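Local coordinates for protein heme oxygenase (Leptospira interrogans, PDB 5KZL) that probably cleaves heme oxidatively as a heme oxygenase, opening the porphyrin ring to biliverdin with release of iron and carbon monoxide, at residues 115-118 with 124-127. The protein carries 1 engineered substitution. Numbering follows the deposited sequence.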
loop_
_atom_site.group_PDB
_atom_site.type_symbol
_atom_site.label_atom_id
_atom_site.label_comp_id
_atom_site.label_asym_id
_atom_site.label_seq_id
_atom_site.Cartn_x
_atom_site.Cartn_y
_atom_site.Cartn_z
ATOM N N ARG A 115 12.444 -6.533 0.205
ATOM C CA ARG A 115 13.641 -6.958 -0.513
ATOM C C ARG A 115 13.952 -8.430 -0.314
ATOM O O ARG A 115 14.186 -9.126 -1.290
ATOM C CB ARG A 115 14.833 -6.088 -0.119
ATOM C CG ARG A 115 14.674 -4.689 -0.666
ATOM C CD ARG A 115 15.717 -3.748 -0.129
ATOM N NE ARG A 115 15.659 -2.462 -0.841
ATOM C CZ ARG A 115 16.404 -1.406 -0.530
ATOM N NH1 ARG A 115 17.222 -1.447 0.513
ATOM N NH2 ARG A 115 16.299 -0.282 -1.229
ATOM N N LYS A 116 13.971 -8.885 0.939
ATOM C CA LYS A 116 14.285 -10.261 1.313
ATOM C C LYS A 116 13.237 -11.265 0.814
ATOM O O LYS A 116 13.595 -12.354 0.352
ATOM C CB LYS A 116 14.514 -10.344 2.822
ATOM C CG LYS A 116 15.808 -9.686 3.291
ATOM C CD LYS A 116 16.983 -10.642 3.241
ATOM C CE LYS A 116 18.261 -10.067 3.791
ATOM N NZ LYS A 116 18.858 -9.063 2.874
ATOM N N ILE A 117 11.953 -10.874 0.847
ATOM C CA ILE A 117 10.853 -11.685 0.319
ATOM C C ILE A 117 11.025 -11.821 -1.186
ATOM O O ILE A 117 10.993 -12.928 -1.716
ATOM C CB ILE A 117 9.480 -11.079 0.738
ATOM C CG1 ILE A 117 9.197 -11.388 2.227
ATOM C CG2 ILE A 117 8.303 -11.556 -0.168
ATOM C CD1 ILE A 117 8.909 -12.876 2.540
ATOM N N SER A 118 11.262 -10.700 -1.869
ATOM C CA SER A 118 11.450 -10.702 -3.304
ATOM C C SER A 118 12.563 -11.645 -3.730
ATOM O O SER A 118 12.387 -12.357 -4.705
ATOM C CB SER A 118 11.769 -9.301 -3.782
ATOM O OG SER A 118 12.149 -9.302 -5.148
ATOM N N LEU A 124 5.337 -14.553 -2.417
ATOM C CA LEU A 124 4.744 -13.859 -1.261
ATOM C C LEU A 124 4.542 -12.341 -1.498
ATOM O O LEU A 124 3.845 -11.691 -0.710
ATOM C CB LEU A 124 5.527 -14.123 0.041
ATOM C CG LEU A 124 5.581 -15.576 0.581
ATOM C CD1 LEU A 124 6.395 -15.628 1.860
ATOM C CD2 LEU A 124 4.186 -16.124 0.871
ATOM N N LEU A 125 5.117 -11.783 -2.595
ATOM C CA LEU A 125 4.874 -10.376 -2.951
ATOM C C LEU A 125 3.380 -10.178 -3.289
ATOM O O LEU A 125 2.879 -9.050 -3.214
ATOM C CB LEU A 125 5.764 -9.923 -4.126
ATOM C CG LEU A 125 7.251 -9.739 -3.806
ATOM C CD1 LEU A 125 8.032 -9.378 -5.064
ATOM C CD2 LEU A 125 7.471 -8.667 -2.703
ATOM N N ALA A 126 2.653 -11.291 -3.574
ATOM C CA ALA A 126 1.198 -11.244 -3.788
ATOM C C ALA A 126 0.524 -10.645 -2.552
ATOM O O ALA A 126 -0.436 -9.896 -2.694
ATOM C CB ALA A 126 0.638 -12.644 -4.064
ATOM N N ALA A 127 1.031 -10.971 -1.340
ATOM C CA ALA A 127 0.521 -10.455 -0.056
ATOM C C ALA A 127 0.710 -8.946 0.067
ATOM O O ALA A 127 -0.178 -8.248 0.545
ATOM C CB ALA A 127 1.215 -11.135 1.100
#
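Ile117 and Ser118, near the C-terminal end of helix 105-120, face Leu124 and Leu125, where the chain enters helix 125-151. The backbones come closest in two pairs: the CA atoms of Ser118 and Leu125 are 6.6 Å apart, and those of Ile117 and Leu124 6.7 Å. No hydrogen bond passes between the segments, so the contact rests on apolar side chains. Within 124-127, Ala127 N donates to Leu124 O at 3.0 Å, an i to i+3 bond.

Ile117 points its CB at the other segment and uses both branches. With chi1 at -76°, CG1 lies beside the backbone N and CG2 anti to it; the CG2 methyl reaches between the two leucines, 3.8 Å from Leu124 CB and 3.9 Å from Leu125 CD2. The longer branch meets Leu124 farther out, where Ile117 CD1 lies 3.8 Å from Leu124 CD1. Ile117 and Leu124 thus touch at both the base and the end of the leucine, their side chains crossing nearly at right angles, whereas Ile117 and Leu125 run past one another in opposite senses.

The contact joins two successive helices of the all-helical heme oxygenase fold across a short connection. Helices 188-210 and 41-64 flank it: Ile117 touches Glu197 of the first, and Leu125 touches Glu61 and Leu62 of the second.

The CB of Leu125 points neither at 115-118 nor away from it, but the end of the side chain comes nearer and divides between two residues. While CD2 takes Ile117, Leu125 CD1 rests 4.0 Å from Ser118 CB. Ser118 thus meets the leucine mainly through CB, and its buried hydroxyl is hydrogen-bonded to Glu61 OE1, with a further weak bond to Asn65 ND2.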